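Local structure of single-stranded DNA-binding protein (Thermus thermophilus, 2CWA) at residues W52-R57 / L200-W205; L70-L75 / G120-R125; G80-R85 / S95-R100. The protein probably binds single-stranded DNA and brings partner proteins to it during DNA replication, recombination and repair. All coordinates share one frame; numbering follows the deposited sequence.

From the N terminus, strand 49-59 of the first SSB repeat supplies residues 52-57, which wait 143 residues for their partner 200-205 on strand 193-206 of the second repeat; contact 1 thus closes the widest loop and joins the two repeats. Inside that loop lies contact 2, where the turn 70-75 meets 120-125, the run of chain that leads into strand 128-145. Contact 3, the hairpin of 80-85 with 95-100, sits within contact 2's loop in turn, so the three are nested and none cross. Contacts 1 and 3 touch through neighbouring strands 49-59 and 96-107, and Tyr53 of contact 1 packs on Arg123 and Gln121 of contact 2.

Contact 1: residues W52-R57 / L200-W205; sequences WYHRVR and LVNDSW
The imidazole of His54 reaches over to the backbone of strand 193-206, its NE2 lying 2.8 Å from Leu200 O and 3.4 Å from Leu200 CB. The carbonyl oxygen sits at the ring edge, in its plane, and the NE2 bond to it is weak and bent, 146° at the hydrogen. CG stands anti to the histidine's own carbonyl carbon, and from there the ring turns its NE2 edge to Leu200 O. Histidine suits the place because one flat group offers a polar edge to a carbonyl while its carbon atoms pack among apolar neighbours; Ile99 touches both His54 and Leu200.

Asn202 works in the opposite sense, sending its side chain to the backbone of strand 49-59. Its ND2 donates to Tyr53 O at 2.9 Å, coming from above the carbonyl plane, and lies 3.3 Å from His54 ND1, with amide and imidazole planes 72° apart. The amide's OD1 accepts from a water at 2.7 Å that in turn accepts from Tyr53 N. One asparagine side chain therefore serves both the C=O and, through water, the N-H of Tyr53.

Segments 52-57 and 200-205 run at 92° to each other. No backbone pairs join them, and the bonds run from side chains to backbone: a polar contact within the junction of the OB-fold repeats, whose directional bonds would help fix how one sits on the other.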
loop_
_atom_site.group_PDB
_atom_site.type_symbol
_atom_site.label_atom_id
_atom_site.label_comp_id
_atom_site.label_asym_id
_atom_site.label_seq_id
_atom_site.Cartn_x
_atom_site.Cartn_y
_atom_site.Cartn_z
ATOM N N TRP A 52 -1.159 2.835 9.857
ATOM C CA TRP A 52 -1.814 2.877 8.560
ATOM C C TRP A 52 -3.174 2.199 8.524
ATOM O O TRP A 52 -3.462 1.294 9.307
ATOM C CB TRP A 52 -0.910 2.250 7.488
ATOM C CG TRP A 52 -0.332 0.912 7.872
ATOM C CD1 TRP A 52 0.914 0.672 8.382
ATOM C CD2 TRP A 52 -0.976 -0.366 7.772
ATOM N NE1 TRP A 52 1.088 -0.673 8.604
ATOM C CE2 TRP A 52 -0.056 -1.335 8.237
ATOM C CE3 TRP A 52 -2.242 -0.789 7.333
ATOM C CZ2 TRP A 52 -0.359 -2.701 8.275
ATOM C CZ3 TRP A 52 -2.543 -2.147 7.372
ATOM C CH2 TRP A 52 -1.601 -3.088 7.842
ATOM N N TYR A 53 -4.006 2.677 7.604
ATOM C CA TYR A 53 -5.343 2.156 7.360
ATOM C C TYR A 53 -5.358 1.981 5.852
ATOM O O TYR A 53 -5.310 2.961 5.115
ATOM C CB TYR A 53 -6.401 3.179 7.765
ATOM C CG TYR A 53 -6.496 3.384 9.256
ATOM C CD1 TYR A 53 -7.357 2.612 10.030
ATOM C CD2 TYR A 53 -5.707 4.339 9.897
ATOM C CE1 TYR A 53 -7.437 2.786 11.409
ATOM C CE2 TYR A 53 -5.777 4.522 11.276
ATOM C CZ TYR A 53 -6.643 3.741 12.024
ATOM O OH TYR A 53 -6.708 3.909 13.387
ATOM N N HIS A 54 -5.397 0.740 5.388
ATOM C CA HIS A 54 -5.389 0.503 3.953
ATOM C C HIS A 54 -6.648 -0.193 3.478
ATOM O O HIS A 54 -7.051 -1.212 4.033
ATOM C CB HIS A 54 -4.158 -0.325 3.560
ATOM C CG HIS A 54 -2.886 0.462 3.533
ATOM N ND1 HIS A 54 -2.717 1.578 2.744
ATOM C CD2 HIS A 54 -1.714 0.286 4.191
ATOM C CE1 HIS A 54 -1.498 2.057 2.916
ATOM N NE2 HIS A 54 -0.868 1.292 3.789
ATOM N N ARG A 55 -7.273 0.375 2.454
ATOM C CA ARG A 55 -8.473 -0.224 1.893
ATOM C C ARG A 55 -8.019 -1.268 0.881
ATOM O O ARG A 55 -7.204 -0.983 0.005
ATOM C CB ARG A 55 -9.336 0.836 1.209
ATOM C CG ARG A 55 -9.951 1.841 2.182
ATOM C CD ARG A 55 -11.038 2.680 1.516
ATOM N NE ARG A 55 -10.501 3.680 0.594
ATOM C CZ ARG A 55 -9.849 4.778 0.972
ATOM N NH1 ARG A 55 -9.644 5.027 2.261
ATOM N NH2 ARG A 55 -9.407 5.633 0.059
ATOM N N VAL A 56 -8.538 -2.478 1.016
ATOM C CA VAL A 56 -8.177 -3.559 0.111
ATOM C C VAL A 56 -9.444 -4.123 -0.509
ATOM O O VAL A 56 -10.477 -4.199 0.150
ATOM C CB VAL A 56 -7.449 -4.689 0.859
ATOM C CG1 VAL A 56 -7.071 -5.776 -0.100
ATOM C CG2 VAL A 56 -6.202 -4.143 1.549
ATOM N N ARG A 57 -9.359 -4.530 -1.771
ATOM C CA ARG A 57 -10.519 -5.085 -2.454
ATOM C C ARG A 57 -10.332 -6.518 -2.927
ATOM O O ARG A 57 -9.423 -6.816 -3.705
ATOM C CB ARG A 57 -10.892 -4.214 -3.652
ATOM C CG ARG A 57 -11.952 -4.833 -4.555
ATOM C CD ARG A 57 -12.484 -3.810 -5.550
ATOM N NE ARG A 57 -13.277 -2.783 -4.883
ATOM C CZ ARG A 57 -13.879 -1.776 -5.509
ATOM N NH1 ARG A 57 -13.778 -1.653 -6.828
ATOM N NH2 ARG A 57 -14.588 -0.896 -4.815
ATOM N N LEU A 200 3.439 0.473 2.183
ATOM C CA LEU A 200 2.379 1.267 1.578
ATOM C C LEU A 200 1.965 2.372 2.538
ATOM O O LEU A 200 1.772 2.126 3.725
ATOM C CB LEU A 200 1.167 0.389 1.277
ATOM C CG LEU A 200 1.407 -0.679 0.206
ATOM C CD1 LEU A 200 0.190 -1.595 0.107
ATOM C CD2 LEU A 200 1.680 0.004 -1.120
ATOM N N VAL A 201 1.834 3.585 2.018
ATOM C CA VAL A 201 1.406 4.713 2.832
ATOM C C VAL A 201 0.352 5.476 2.051
ATOM O O VAL A 201 0.209 5.289 0.840
ATOM C CB VAL A 201 2.576 5.677 3.146
ATOM C CG1 VAL A 201 3.715 4.909 3.809
ATOM C CG2 VAL A 201 3.047 6.364 1.883
ATOM N N ASN A 202 -0.399 6.328 2.739
ATOM C CA ASN A 202 -1.408 7.112 2.050
ATOM C C ASN A 202 -1.559 8.513 2.625
ATOM O O ASN A 202 -1.235 8.766 3.791
ATOM C CB ASN A 202 -2.753 6.380 2.064
ATOM C CG ASN A 202 -3.171 5.954 3.447
ATOM O OD1 ASN A 202 -3.168 6.754 4.382
ATOM N ND2 ASN A 202 -3.543 4.686 3.588
ATOM N N ASP A 203 -2.019 9.430 1.783
ATOM C CA ASP A 203 -2.236 10.806 2.202
ATOM C C ASP A 203 -3.740 11.032 2.117
ATOM O O ASP A 203 -4.409 10.458 1.254
ATOM C CB ASP A 203 -1.519 11.786 1.267
ATOM C CG ASP A 203 -0.102 11.354 0.928
ATOM O OD1 ASP A 203 0.661 11.011 1.855
ATOM O OD2 ASP A 203 0.253 11.365 -0.273
ATOM N N SER A 204 -4.273 11.844 3.021
ATOM C CA SER A 204 -5.699 12.144 3.023
ATOM C C SER A 204 -5.907 13.576 3.493
ATOM O O SER A 204 -5.295 14.018 4.469
ATOM C CB SER A 204 -6.455 11.170 3.930
ATOM O OG SER A 204 -5.939 11.187 5.245
ATOM N N TRP A 205 -6.765 14.298 2.781
ATOM C CA TRP A 205 -7.042 15.689 3.107
ATOM C C TRP A 205 -8.352 16.117 2.459
ATOM O O TRP A 205 -8.998 15.325 1.773
ATOM C CB TRP A 205 -5.901 16.571 2.595
ATOM C CG TRP A 205 -5.807 16.654 1.091
ATOM C CD1 TRP A 205 -6.142 17.723 0.308
ATOM C CD2 TRP A 205 -5.320 15.641 0.194
ATOM N NE1 TRP A 205 -5.890 17.445 -1.015
ATOM C CE2 TRP A 205 -5.386 16.175 -1.115
ATOM C CE3 TRP A 205 -4.836 14.338 0.367
ATOM C CZ2 TRP A 205 -4.984 15.450 -2.247
ATOM C CZ3 TRP A 205 -4.435 13.614 -0.760
ATOM C CH2 TRP A 205 -4.513 14.176 -2.049
HETATM O O HOH W 1 -3.351 5.380 6.733
#

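Contact 2: residues L70-L75 / G120-R125; sequences LDQGQL and GQPRLR
Gln72 and Pro122 meet obliquely, the glutamine chain passing beside the proline ring so that Gln72 CG lies 3.7 Å from Pro122 CD. CG of Gln72 is anti to the backbone N (chi1 178°) and the chain stays extended beyond it, which carries the carboxamide past the ring. NE2 is 3.9 Å from the same Pro122 CD, but its hydrogen bond goes to Ala15 O of strand 5-22. Glutamine thus combines a methylene stem that can lie against a proline with an amide whose NE2 is satisfied by that carbonyl.

At the neighbouring ring atom, Pro122 CG packs on the bare CA of Gly73 at 3.6 Å. Gly73 has phi 94° and psi -28°, where a side chain would press against the preceding carbonyl oxygen; this by itself calls for glycine.

Further along, Leu75 and Leu124 cross at about a right angle, and both methyl carbons of Leu75 share one partner: CD1 lies 3.7 Å and CD2 3.8 Å from Leu124 CD1. Both leucines are buried, Leu75 touching Ala13 and Leu124 touching Ile11 of strand 5-22. The branched end of Leu75 suits this layer because it lets two methyls bear on a single methyl of Leu124.

No hydrogen bond links the two segments. The turn side holds its own shape: Gln74 N bonds Asp71 O at 3.2 Å, and Asp71 OD1 accepts from Gln72 N at 2.7 Å through its anti lone pair. This is a type II beta turn with glycine at its third position, here leading into strand 75-85 of the first OB fold and packed against the short strand 122-125.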
loop_
_atom_site.group_PDB
_atom_site.type_symbol
_atom_site.label_atom_id
_atom_site.label_comp_id
_atom_site.label_asym_id
_atom_site.label_seq_id
_atom_site.Cartn_x
_atom_site.Cartn_y
_atom_site.Cartn_z
ATOM N N LEU A 70 -16.044 -12.425 8.403
ATOM C CA LEU A 70 -15.063 -11.536 9.014
ATOM C C LEU A 70 -15.697 -10.364 9.760
ATOM O O LEU A 70 -16.608 -9.709 9.250
ATOM C CB LEU A 70 -14.118 -11.006 7.936
ATOM C CG LEU A 70 -13.506 -12.049 6.992
ATOM C CD1 LEU A 70 -12.635 -11.337 5.971
ATOM C CD2 LEU A 70 -12.698 -13.079 7.772
ATOM N N ASP A 71 -15.198 -10.095 10.963
ATOM C CA ASP A 71 -15.716 -9.001 11.778
ATOM C C ASP A 71 -14.600 -8.031 12.156
ATOM O O ASP A 71 -13.416 -8.332 11.986
ATOM C CB ASP A 71 -16.353 -9.550 13.057
ATOM C CG ASP A 71 -17.523 -8.703 13.540
ATOM O OD1 ASP A 71 -17.461 -7.457 13.422
ATOM O OD2 ASP A 71 -18.505 -9.288 14.047
ATOM N N GLN A 72 -14.985 -6.866 12.665
ATOM C CA GLN A 72 -14.022 -5.859 13.093
ATOM C C GLN A 72 -13.069 -6.513 14.093
ATOM O O GLN A 72 -13.484 -7.343 14.900
ATOM C CB GLN A 72 -14.761 -4.693 13.765
ATOM C CG GLN A 72 -13.871 -3.584 14.308
ATOM C CD GLN A 72 -14.678 -2.487 14.993
ATOM O OE1 GLN A 72 -15.419 -2.752 15.932
ATOM N NE2 GLN A 72 -14.543 -1.256 14.513
ATOM N N GLY A 73 -11.790 -6.158 14.026
ATOM C CA GLY A 73 -10.824 -6.722 14.954
ATOM C C GLY A 73 -10.074 -7.946 14.452
ATOM O O GLY A 73 -8.939 -8.199 14.863
ATOM N N GLN A 74 -10.705 -8.711 13.566
ATOM C CA GLN A 74 -10.090 -9.915 13.011
ATOM C C GLN A 74 -8.729 -9.627 12.382
ATOM O O GLN A 74 -8.576 -8.675 11.631
ATOM C CB GLN A 74 -11.009 -10.521 11.948
ATOM C CG GLN A 74 -10.421 -11.725 11.215
ATOM C CD GLN A 74 -10.396 -12.982 12.061
ATOM O OE1 GLN A 74 -11.441 -13.487 12.473
ATOM N NE2 GLN A 74 -9.197 -13.499 12.325
ATOM N N LEU A 75 -7.734 -10.449 12.687
ATOM C CA LEU A 75 -6.422 -10.250 12.085
ATOM C C LEU A 75 -6.428 -11.045 10.787
ATOM O O LEU A 75 -6.894 -12.178 10.765
ATOM C CB LEU A 75 -5.310 -10.762 13.001
ATOM C CG LEU A 75 -5.250 -10.116 14.390
ATOM C CD1 LEU A 75 -3.936 -10.500 15.066
ATOM C CD2 LEU A 75 -5.352 -8.603 14.258
ATOM N N GLY A 120 -12.364 4.195 18.077
ATOM C CA GLY A 120 -12.666 2.878 18.605
ATOM C C GLY A 120 -12.321 1.746 17.651
ATOM O O GLY A 120 -12.742 0.610 17.859
ATOM N N GLN A 121 -11.553 2.045 16.606
ATOM C CA GLN A 121 -11.167 1.028 15.633
ATOM C C GLN A 121 -9.828 0.394 15.996
ATOM O O GLN A 121 -8.886 1.085 16.381
ATOM C CB GLN A 121 -11.067 1.635 14.235
ATOM C CG GLN A 121 -12.321 2.342 13.767
ATOM C CD GLN A 121 -12.139 2.980 12.406
ATOM O OE1 GLN A 121 -11.169 3.699 12.168
ATOM N NE2 GLN A 121 -13.076 2.726 11.508
ATOM N N PRO A 122 -9.725 -0.936 15.867
ATOM C CA PRO A 122 -8.480 -1.638 16.189
ATOM C C PRO A 122 -7.396 -1.546 15.118
ATOM O O PRO A 122 -7.688 -1.489 13.922
ATOM C CB PRO A 122 -8.949 -3.072 16.412
ATOM C CG PRO A 122 -10.058 -3.209 15.424
ATOM C CD PRO A 122 -10.814 -1.895 15.605
ATOM N N ARG A 123 -6.146 -1.514 15.571
ATOM C CA ARG A 123 -4.974 -1.481 14.697
ATOM C C ARG A 123 -4.006 -2.515 15.263
ATOM O O ARG A 123 -3.752 -2.538 16.472
ATOM C CB ARG A 123 -4.291 -0.109 14.711
ATOM C CG ARG A 123 -5.103 1.022 14.119
ATOM C CD ARG A 123 -4.223 2.235 13.859
ATOM N NE ARG A 123 -3.431 2.605 15.029
ATOM C CZ ARG A 123 -2.896 3.808 15.218
ATOM N NH1 ARG A 123 -3.071 4.762 14.313
ATOM N NH2 ARG A 123 -2.190 4.059 16.312
ATOM N N LEU A 124 -3.472 -3.373 14.400
ATOM C CA LEU A 124 -2.531 -4.398 14.847
ATOM C C LEU A 124 -1.143 -3.809 15.097
ATOM O O LEU A 124 -0.576 -3.135 14.232
ATOM C CB LEU A 124 -2.419 -5.523 13.803
ATOM C CG LEU A 124 -1.435 -6.664 14.114
ATOM C CD1 LEU A 124 -1.886 -7.433 15.360
ATOM C CD2 LEU A 124 -1.351 -7.612 12.918
ATOM N N ARG A 125 -0.595 -4.067 16.282
ATOM C CA ARG A 125 0.741 -3.588 16.612
ATOM C C ARG A 125 1.728 -4.569 15.976
ATOM O O ARG A 125 1.438 -5.758 15.885
ATOM C CB ARG A 125 0.936 -3.551 18.130
ATOM C CG ARG A 125 -0.128 -2.732 18.852
ATOM C CD ARG A 125 0.183 -2.579 20.332
ATOM N NE ARG A 125 1.343 -1.724 20.551
ATOM C CZ ARG A 125 1.817 -1.403 21.750
ATOM N NH1 ARG A 125 1.226 -1.869 22.846
ATOM N NH2 ARG A 125 2.881 -0.617 21.856
#

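Contact 3: residues G80-R85 / S95-R100; sequences GRLEYR and SELQIR
Arg81 and Arg100 face each other across the hairpin and exchange two backbone hydrogen bonds, Arg81 N to Arg100 O and Arg100 N to Arg81 O, both 2.9 Å. Glu83 with Gln98 and Arg85 with Glu96 are joined in the same way, making six such bonds in all. Arg81 also forms a salt bridge with Glu83, on the same face of its strand: NH2 meets OE1 at 3.1 Å, in the guanidinium plane and nearly along the C-O axis. The same OE1 is also paired with Arg169 of the second repeat, and Arg81 NE with Asp102.

CG of Glu83 is anti to its backbone N and the chain is extended, which lays it alongside Gln98, OE2 standing 3.1 Å from NE2 with carboxylate and amide planes 79° apart.

The side chains of Arg81 and Arg100 also run together. Arg100 CG packs over one face of the Arg81 guanidinium, 3.6 Å from NH1, and Arg81 NH1 in turn lies above the centre of the Arg100 guanidinium. An alanine in place of Arg81 would probably leave Glu83 without one of its cationic mates and uncover the stem and guanidinium face of Arg100.

The other face is largely apolar. Leu97 CD1 is 4.0 Å from both Leu82 CB and Tyr84 CB, and Leu82 CD2 lies 4.1 Å from Ile99 CG1. At the hairpin's far end, Tyr84 CE1 comes 3.5 Å from Ser95 CB.

Two arginines this close are likely to be tolerated because carboxylates flank them: Glu83 serves Arg81, and Asp102 pairs with both, so the like charges are probably offset in part.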
loop_
_atom_site.group_PDB
_atom_site.type_symbol
_atom_site.label_atom_id
_atom_site.label_comp_id
_atom_site.label_asym_id
_atom_site.label_seq_id
_atom_site.Cartn_x
_atom_site.Cartn_y
_atom_site.Cartn_z
ATOM N N GLY A 80 -1.574 -9.452 -2.331
ATOM C CA GLY A 80 -2.178 -8.803 -3.473
ATOM C C GLY A 80 -1.212 -8.053 -4.352
ATOM O O GLY A 80 -0.040 -8.416 -4.486
ATOM N N ARG A 81 -1.713 -6.981 -4.943
ATOM C CA ARG A 81 -0.925 -6.176 -5.849
ATOM C C ARG A 81 -1.576 -4.818 -6.011
ATOM O O ARG A 81 -2.746 -4.637 -5.669
ATOM C CB ARG A 81 -0.849 -6.876 -7.202
ATOM C CG ARG A 81 -2.206 -7.317 -7.702
ATOM C CD ARG A 81 -2.101 -8.424 -8.751
ATOM N NE ARG A 81 -3.411 -9.016 -8.993
ATOM C CZ ARG A 81 -4.440 -8.359 -9.522
ATOM N NH1 ARG A 81 -5.600 -8.977 -9.698
ATOM N NH2 ARG A 81 -4.307 -7.088 -9.889
ATOM N N LEU A 82 -0.811 -3.869 -6.533
ATOM C CA LEU A 82 -1.307 -2.524 -6.756
ATOM C C LEU A 82 -1.912 -2.445 -8.150
ATOM O O LEU A 82 -1.399 -3.047 -9.092
ATOM C CB LEU A 82 -0.165 -1.524 -6.616
ATOM C CG LEU A 82 0.556 -1.588 -5.262
ATOM C CD1 LEU A 82 1.672 -0.564 -5.242
ATOM C CD2 LEU A 82 -0.424 -1.316 -4.137
ATOM N N GLU A 83 -2.998 -1.696 -8.276
ATOM C CA GLU A 83 -3.680 -1.561 -9.552
ATOM C C GLU A 83 -3.985 -0.087 -9.811
ATOM O O GLU A 83 -4.716 0.555 -9.057
ATOM C CB GLU A 83 -4.955 -2.405 -9.514
ATOM C CG GLU A 83 -5.678 -2.557 -10.831
ATOM C CD GLU A 83 -6.695 -3.679 -10.773
ATOM O OE1 GLU A 83 -6.280 -4.858 -10.738
ATOM O OE2 GLU A 83 -7.906 -3.382 -10.744
ATOM N N TYR A 84 -3.409 0.433 -10.886
ATOM C CA TYR A 84 -3.559 1.831 -11.262
ATOM C C TYR A 84 -4.692 2.098 -12.254
ATOM O O TYR A 84 -4.964 1.284 -13.131
ATOM C CB TYR A 84 -2.249 2.318 -11.865
ATOM C CG TYR A 84 -2.263 3.755 -12.307
ATOM C CD1 TYR A 84 -2.097 4.789 -11.388
ATOM C CD2 TYR A 84 -2.443 4.085 -13.646
ATOM C CE1 TYR A 84 -2.105 6.118 -11.793
ATOM C CE2 TYR A 84 -2.455 5.407 -14.061
ATOM C CZ TYR A 84 -2.284 6.419 -13.128
ATOM O OH TYR A 84 -2.289 7.731 -13.536
ATOM N N ARG A 85 -5.330 3.256 -12.105
ATOM C CA ARG A 85 -6.422 3.685 -12.978
ATOM C C ARG A 85 -6.488 5.212 -13.023
ATOM O O ARG A 85 -6.370 5.874 -11.992
ATOM C CB ARG A 85 -7.763 3.132 -12.479
ATOM C CG ARG A 85 -8.979 3.900 -13.006
ATOM C CD ARG A 85 -10.305 3.255 -12.602
ATOM N NE ARG A 85 -10.566 2.030 -13.354
ATOM C CZ ARG A 85 -11.696 1.329 -13.286
ATOM N NH1 ARG A 85 -12.687 1.728 -12.495
ATOM N NH2 ARG A 85 -11.838 0.228 -14.014
ATOM N N SER A 95 -6.160 10.307 -10.919
ATOM C CA SER A 95 -5.799 8.893 -10.955
ATOM C C SER A 95 -6.047 8.242 -9.599
ATOM O O SER A 95 -6.366 8.920 -8.621
ATOM C CB SER A 95 -4.327 8.736 -11.328
ATOM O OG SER A 95 -3.497 9.234 -10.291
ATOM N N GLU A 96 -5.884 6.923 -9.543
ATOM C CA GLU A 96 -6.096 6.179 -8.312
ATOM C C GLU A 96 -5.274 4.890 -8.302
ATOM O O GLU A 96 -5.216 4.176 -9.300
ATOM C CB GLU A 96 -7.582 5.841 -8.165
ATOM C CG GLU A 96 -7.948 5.170 -6.853
ATOM C CD GLU A 96 -9.431 4.860 -6.753
ATOM O OE1 GLU A 96 -10.246 5.800 -6.880
ATOM O OE2 GLU A 96 -9.782 3.677 -6.546
ATOM N N LEU A 97 -4.628 4.609 -7.176
ATOM C CA LEU A 97 -3.832 3.397 -7.035
ATOM C C LEU A 97 -4.495 2.599 -5.925
ATOM O O LEU A 97 -4.380 2.950 -4.750
ATOM C CB LEU A 97 -2.382 3.738 -6.658
ATOM C CG LEU A 97 -1.370 2.587 -6.648
ATOM C CD1 LEU A 97 -1.140 2.091 -8.072
ATOM C CD2 LEU A 97 -0.052 3.066 -6.043
ATOM N N GLN A 98 -5.201 1.537 -6.297
ATOM C CA GLN A 98 -5.898 0.721 -5.313
ATOM C C GLN A 98 -5.132 -0.543 -4.976
ATOM O O GLN A 98 -4.279 -0.993 -5.738
ATOM C CB GLN A 98 -7.300 0.340 -5.817
ATOM C CG GLN A 98 -7.337 -0.919 -6.682
ATOM C CD GLN A 98 -8.747 -1.323 -7.102
ATOM O OE1 GLN A 98 -9.673 -1.346 -6.288
ATOM N NE2 GLN A 98 -8.910 -1.660 -8.378
ATOM N N ILE A 99 -5.451 -1.109 -3.821
ATOM C CA ILE A 99 -4.823 -2.330 -3.357
ATOM C C ILE A 99 -5.781 -3.485 -3.600
ATOM O O ILE A 99 -6.819 -3.610 -2.947
ATOM C CB ILE A 99 -4.503 -2.261 -1.851
ATOM C CG1 ILE A 99 -3.566 -1.087 -1.577
ATOM C CG2 ILE A 99 -3.875 -3.573 -1.391
ATOM C CD1 ILE A 99 -3.435 -0.760 -0.101
ATOM N N ARG A 100 -5.418 -4.331 -4.553
ATOM C CA ARG A 100 -6.222 -5.486 -4.905
ATOM C C ARG A 100 -5.736 -6.712 -4.144
ATOM O O ARG A 100 -4.575 -7.100 -4.266
ATOM C CB ARG A 100 -6.110 -5.736 -6.408
ATOM C CG ARG A 100 -6.688 -7.052 -6.889
ATOM C CD ARG A 100 -8.212 -7.036 -6.930
ATOM N NE ARG A 100 -8.724 -8.119 -7.763
ATOM C CZ ARG A 100 -8.556 -9.409 -7.498
ATOM N NH1 ARG A 100 -7.889 -9.782 -6.416
ATOM N NH2 ARG A 100 -9.039 -10.328 -8.322
#